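PDB 3LD1: replicase polyprotein 1a, which is cut into non-structural proteins of the coronavirus, the fragment here belonging to nsp2, whose role is not firmly established. Local coordinates for residues V294-R299 / E316-I321; G290-V295 / G343-H348. The protein carries 3 engineered substitutions. One frame throughout, in Å; residues are numbered along the deposited sequence.

Contact 1 (V294-R299 / E316-I321); sequences VVRGMR and EGWSAI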
loop_
_atom_site.group_PDB
_atom_site.type_symbol
_atom_site.label_atom_id
_atom_site.label_comp_id
_atom_site.label_asym_id
_atom_site.label_seq_id
_atom_site.Cartn_x
_atom_site.Cartn_y
_atom_site.Cartn_z
ATOM N N VAL A 294 -27.217 20.354 8.738
ATOM C CA VAL A 294 -28.588 20.631 8.309
ATOM C C VAL A 294 -28.749 21.919 7.538
ATOM O O VAL A 294 -28.336 22.960 7.992
ATOM C CB VAL A 294 -29.526 20.816 9.528
ATOM C CG1 VAL A 294 -30.962 21.170 9.075
ATOM C CG2 VAL A 294 -29.452 19.578 10.510
ATOM N N VAL A 295 -29.445 21.892 6.415
ATOM C CA VAL A 295 -29.555 23.079 5.651
ATOM C C VAL A 295 -30.957 23.504 5.825
ATOM O O VAL A 295 -31.844 22.867 5.273
ATOM C CB VAL A 295 -29.294 22.754 4.125
ATOM C CG1 VAL A 295 -29.122 24.011 3.246
ATOM C CG2 VAL A 295 -28.065 21.914 3.968
ATOM N N ARG A 296 -31.195 24.603 6.540
ATOM C CA ARG A 296 -32.614 25.050 6.829
ATOM C C ARG A 296 -33.306 25.527 5.608
ATOM O O ARG A 296 -34.516 25.332 5.513
ATOM C CB ARG A 296 -32.714 26.172 7.883
ATOM C CG ARG A 296 -32.239 25.739 9.269
ATOM C CD ARG A 296 -31.208 26.705 9.853
ATOM N NE ARG A 296 -30.932 26.399 11.250
ATOM C CZ ARG A 296 -31.501 27.010 12.305
ATOM N NH1 ARG A 296 -32.399 27.993 12.134
ATOM N NH2 ARG A 296 -31.158 26.642 13.542
ATOM N N GLY A 297 -32.572 26.191 4.699
ATOM C CA GLY A 297 -33.149 26.792 3.471
ATOM C C GLY A 297 -32.053 27.645 2.835
ATOM O O GLY A 297 -30.872 27.681 3.297
ATOM N N MET A 298 -32.418 28.333 1.748
ATOM C CA MET A 298 -31.473 29.211 1.001
ATOM C C MET A 298 -31.588 30.577 1.587
ATOM O O MET A 298 -32.700 31.009 1.831
ATOM C CB MET A 298 -31.875 29.392 -0.473
ATOM C CG MET A 298 -30.748 29.996 -1.333
ATOM S SD MET A 298 -29.390 28.796 -1.672
ATOM C CE MET A 298 -30.280 27.813 -2.917
ATOM N N ARG A 299 -30.458 31.280 1.733
ATOM C CA ARG A 299 -30.433 32.732 1.925
ATOM C C ARG A 299 -29.501 33.385 0.877
ATOM O O ARG A 299 -28.601 32.711 0.367
ATOM C CB ARG A 299 -29.922 33.032 3.328
ATOM C CG ARG A 299 -28.463 32.694 3.563
ATOM C CD ARG A 299 -28.078 32.661 5.006
ATOM N NE ARG A 299 -28.274 33.966 5.574
ATOM C CZ ARG A 299 -28.663 34.211 6.828
ATOM N NH1 ARG A 299 -28.918 33.222 7.688
ATOM N NH2 ARG A 299 -28.801 35.471 7.196
ATOM N N GLU A 316 -25.752 23.220 11.876
ATOM C CA GLU A 316 -26.978 23.740 11.257
ATOM C C GLU A 316 -26.682 25.051 10.634
ATOM O O GLU A 316 -25.987 25.889 11.240
ATOM C CB GLU A 316 -28.094 23.996 12.283
ATOM C CG GLU A 316 -28.588 22.745 13.014
ATOM C CD GLU A 316 -29.978 22.916 13.551
ATOM O OE1 GLU A 316 -30.705 23.874 13.176
ATOM O OE2 GLU A 316 -30.366 22.056 14.343
ATOM N N GLY A 317 -27.205 25.239 9.430
ATOM C CA GLY A 317 -26.997 26.494 8.708
ATOM C C GLY A 317 -27.975 26.629 7.548
ATOM O O GLY A 317 -29.172 26.175 7.605
ATOM N N TRP A 318 -27.469 27.232 6.470
ATOM C CA TRP A 318 -28.229 27.457 5.211
ATOM C C TRP A 318 -27.328 27.125 3.980
ATOM O O TRP A 318 -26.107 26.924 4.099
ATOM C CB TRP A 318 -28.702 28.927 5.144
ATOM C CG TRP A 318 -29.383 29.374 6.400
ATOM C CD1 TRP A 318 -30.764 29.421 6.634
ATOM C CD2 TRP A 318 -28.758 29.803 7.642
ATOM N NE1 TRP A 318 -30.995 29.848 7.931
ATOM C CE2 TRP A 318 -29.800 30.085 8.565
ATOM C CE3 TRP A 318 -27.440 29.978 8.053
ATOM C CZ2 TRP A 318 -29.551 30.537 9.876
ATOM C CZ3 TRP A 318 -27.190 30.411 9.389
ATOM C CH2 TRP A 318 -28.254 30.689 10.278
ATOM N N SER A 319 -27.929 27.142 2.799
ATOM C CA SER A 319 -27.211 27.166 1.567
ATOM C C SER A 319 -27.279 28.566 1.084
ATOM O O SER A 319 -28.195 29.281 1.463
ATOM C CB SER A 319 -27.841 26.214 0.555
ATOM O OG SER A 319 -29.208 26.447 0.411
ATOM N N ALA A 320 -26.277 28.980 0.312
ATOM C CA ALA A 320 -26.208 30.281 -0.325
ATOM C C ALA A 320 -25.434 30.074 -1.615
ATOM O O ALA A 320 -24.498 29.267 -1.669
ATOM C CB ALA A 320 -25.459 31.294 0.604
ATOM N N ILE A 321 -25.843 30.730 -2.685
ATOM C CA ILE A 321 -25.064 30.579 -3.891
ATOM C C ILE A 321 -23.975 31.632 -3.971
ATOM O O ILE A 321 -24.272 32.760 -4.230
ATOM C CB ILE A 321 -25.942 30.658 -5.129
ATOM C CG1 ILE A 321 -26.807 29.392 -5.167
ATOM C CG2 ILE A 321 -25.044 30.807 -6.348
ATOM C CD1 ILE A 321 -28.005 29.548 -5.984
HETATM O O HOH W 1 -28.282 32.560 -2.433
#
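Trp318 sits between two arginines of 294-299, and each meets the indole differently. Arg299 makes a cation-pi contact, its CZ lying 4.5 Å from the centroid of the six-membered ring and almost on the ring normal. The guanidinium stands nearly upright on the indole, the planes 84° apart, and dips NH1 over the ring centre, 3.4 Å from Trp318 CE2. On the opposite face Arg296 offers an aliphatic carbon: a bend at chi2 (128°) brings CD over the face of the five-membered ring, offset toward its rim, as a CH-pi partner 3.7 Å from Trp318 NE1.

Charge pairing takes up the outer ends. Arg296 NH2 forms a salt bridge with Glu316 OE1 at 2.8 Å, and NE also reaches that oxygen; both hydrogen bonds are weak in angle, and the two side chains cross at about a right angle. Arg299 NH2 pairs with Asp301 instead.

The backbones run parallel, with Gly317 N bonded to Val294 O, Arg296 N to Gly317 O, Ser319 N to Gly297 O and Arg299 N to Ser319 O. A beta bulge between Val295 and Met298 shifts the register by one residue; within it, Arg296 CB points toward 316-321. Past the last direct bond, a water donates to Arg299 O and accepts from Ile321 N.

Away from the indole, Val295 CG1 packs on Ser319 CB at 3.7 Å. Met298, bent at chi2 and chi3, sets SD 3.1 Å from Ser319 OG and CE 4.2 Å from Ile321 CD1.

Strand 325-332 flanks 316-321 beyond, with Val329 touching both Trp318 and Arg299. Each guanidinium has a carboxylate partner, and in this contact only Arg299 also sets its charge over the indole, so the positive charges are probably partly offset.

Contact 2 (G290-V295 / G343-H348); sequences GTQVVV and GNFALH
Phe345 lays its ring against the backbone of Gly290 and Thr291. From CB, which leaves the strand on the same sheet face as Gln292, the chain turns so that CG is anti to the backbone N (chi1 -161°). Of the ring atoms, CD2 comes within 4.1 Å of Thr291 O and about as near to Gln292 OE1, which lies at the ring edge. Farther out, CE1 is 3.5 Å from Gly290 CA, and CE2 faces Gly290 C more loosely; a CB on Gly290 would run into Phe345 CE1 and Ala346 O. At the tip, Phe345 CZ approaches Gly290 N to 3.3 Å. Thr291 N stands above one ring face, displaced toward the rim.

That same Thr291 N gives its hydrogen to Ala346 O, while Ala346 N returns a bond to Thr291 O, making these two an antiparallel hydrogen-bonded pair; Gln292 and Phe345 form the next, non-hydrogen-bonded pair. Strand 291-298 here lines up with 345-355 in the mixed sheet near the C-terminus, and Val293 N adds a further bond to Asn344 O, beyond the paired residues.

Ala346 CB, on the face opposite Phe345, meets Val293 CG1 at 3.8 Å, and both side chains also touch Tyr328 and Val313. Thr291 OG1 and His348 NE2 are hydrogen-bonded at 2.8 Å, the hydroxyl meeting the imidazole at its edge. At the other end Gln292 NE2 rests 3.4 Å from Asn344 CB, the two amide planes 77° apart, and Asn344 ND2 lies 3.5 Å from Val295 CG2.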
loop_
_atom_site.group_PDB
_atom_site.type_symbol
_atom_site.label_atom_id
_atom_site.label_comp_id
_atom_site.label_asym_id
_atom_site.label_seq_id
_atom_site.Cartn_x
_atom_site.Cartn_y
_atom_site.Cartn_z
ATOM N N GLY A 290 -15.386 15.653 6.535
ATOM C CA GLY A 290 -16.237 16.816 6.593
ATOM C C GLY A 290 -17.245 16.677 7.734
ATOM O O GLY A 290 -17.091 15.837 8.624
ATOM N N THR A 291 -18.272 17.526 7.708
ATOM C CA THR A 291 -19.237 17.612 8.776
ATOM C C THR A 291 -20.605 17.399 8.184
ATOM O O THR A 291 -20.975 18.034 7.205
ATOM C CB THR A 291 -19.084 18.956 9.533
ATOM O OG1 THR A 291 -17.783 18.981 10.167
ATOM C CG2 THR A 291 -20.153 19.105 10.663
ATOM N N GLN A 292 -21.331 16.455 8.748
ATOM C CA GLN A 292 -22.735 16.252 8.416
ATOM C C GLN A 292 -23.486 17.475 9.008
ATOM O O GLN A 292 -23.346 17.766 10.192
ATOM C CB GLN A 292 -23.183 14.947 9.081
ATOM C CG GLN A 292 -24.634 14.587 8.921
ATOM C CD GLN A 292 -24.949 14.216 7.462
ATOM O OE1 GLN A 292 -24.105 13.624 6.762
ATOM N NE2 GLN A 292 -26.136 14.629 6.974
ATOM N N VAL A 293 -24.262 18.183 8.178
ATOM C CA VAL A 293 -24.948 19.386 8.577
ATOM C C VAL A 293 -26.461 19.346 8.229
ATOM O O VAL A 293 -26.903 18.420 7.508
ATOM C CB VAL A 293 -24.372 20.582 7.863
ATOM C CG1 VAL A 293 -22.907 20.908 8.365
ATOM C CG2 VAL A 293 -24.531 20.388 6.322
ATOM N N VAL A 294 -27.217 20.354 8.738
ATOM C CA VAL A 294 -28.588 20.631 8.309
ATOM C C VAL A 294 -28.749 21.919 7.538
ATOM O O VAL A 294 -28.336 22.960 7.992
ATOM C CB VAL A 294 -29.526 20.816 9.528
ATOM C CG1 VAL A 294 -30.962 21.170 9.075
ATOM C CG2 VAL A 294 -29.452 19.578 10.510
ATOM N N VAL A 295 -29.445 21.892 6.415
ATOM C CA VAL A 295 -29.555 23.079 5.651
ATOM C C VAL A 295 -30.957 23.504 5.825
ATOM O O VAL A 295 -31.844 22.867 5.273
ATOM C CB VAL A 295 -29.294 22.754 4.125
ATOM C CG1 VAL A 295 -29.122 24.011 3.246
ATOM C CG2 VAL A 295 -28.065 21.914 3.968
ATOM N N GLY A 343 -24.674 17.631 -1.000
ATOM C CA GLY A 343 -25.875 17.098 -0.311
ATOM C C GLY A 343 -25.927 17.811 1.048
ATOM O O GLY A 343 -26.060 19.042 1.090
ATOM N N ASN A 344 -25.735 17.054 2.147
ATOM C CA ASN A 344 -25.808 17.494 3.545
ATOM C C ASN A 344 -24.461 17.270 4.192
ATOM O O ASN A 344 -24.314 17.037 5.388
ATOM C CB ASN A 344 -26.873 16.722 4.335
ATOM C CG ASN A 344 -28.336 17.211 4.067
ATOM O OD1 ASN A 344 -29.272 16.429 4.054
ATOM N ND2 ASN A 344 -28.516 18.478 3.891
ATOM N N PHE A 345 -23.446 17.295 3.381
ATOM C CA PHE A 345 -22.114 17.114 3.883
ATOM C C PHE A 345 -21.317 18.463 3.641
ATOM O O PHE A 345 -21.296 19.029 2.519
ATOM C CB PHE A 345 -21.499 15.905 3.199
ATOM C CG PHE A 345 -20.310 15.327 3.946
ATOM C CD1 PHE A 345 -19.030 15.513 3.483
ATOM C CD2 PHE A 345 -20.487 14.594 5.111
ATOM C CE1 PHE A 345 -17.920 14.965 4.186
ATOM C CE2 PHE A 345 -19.418 14.078 5.802
ATOM C CZ PHE A 345 -18.136 14.253 5.320
ATOM N N ALA A 346 -20.718 19.001 4.692
ATOM C CA ALA A 346 -19.974 20.236 4.549
ATOM C C ALA A 346 -18.526 19.892 4.718
ATOM O O ALA A 346 -18.135 19.102 5.624
ATOM C CB ALA A 346 -20.389 21.251 5.578
ATOM N N LEU A 347 -17.718 20.437 3.842
ATOM C CA LEU A 347 -16.282 20.192 3.932
ATOM C C LEU A 347 -15.616 21.252 4.782
ATOM O O LEU A 347 -16.197 22.295 5.010
ATOM C CB LEU A 347 -15.736 20.328 2.556
ATOM C CG LEU A 347 -15.588 19.134 1.629
ATOM C CD1 LEU A 347 -16.610 17.930 1.757
ATOM C CD2 LEU A 347 -15.590 19.703 0.292
ATOM N N HIS A 348 -14.391 21.033 5.241
ATOM C CA HIS A 348 -13.885 22.035 6.173
ATOM C C HIS A 348 -13.092 23.223 5.528
ATOM O O HIS A 348 -12.290 23.869 6.224
ATOM C CB HIS A 348 -13.075 21.383 7.287
ATOM C CG HIS A 348 -13.789 20.284 7.996
ATOM N ND1 HIS A 348 -13.129 19.192 8.509
ATOM C CD2 HIS A 348 -15.091 20.114 8.305
ATOM C CE1 HIS A 348 -13.993 18.393 9.111
ATOM N NE2 HIS A 348 -15.196 18.918 8.974
#

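How the contacts relate
Both contacts are made by strand 291-298, and they share Val294 and Val295. Contact 2 uses its first half, paired antiparallel with the start of strand 345-355; contact 1 uses the second half, paired parallel with 316-321. The change of partner gives the strand neighbours of both polarities within one mixed sheet. Val295 marks the handover, since CG1 belongs to contact 1 and CG2 to contact 2. The contact centres are about 11 Å apart, and beyond the overlap in sequence the two do not touch. They lie about 40 Å (contact 1) and 30 Å (contact 2) from the centre of the elongated chain, in its C-terminal part.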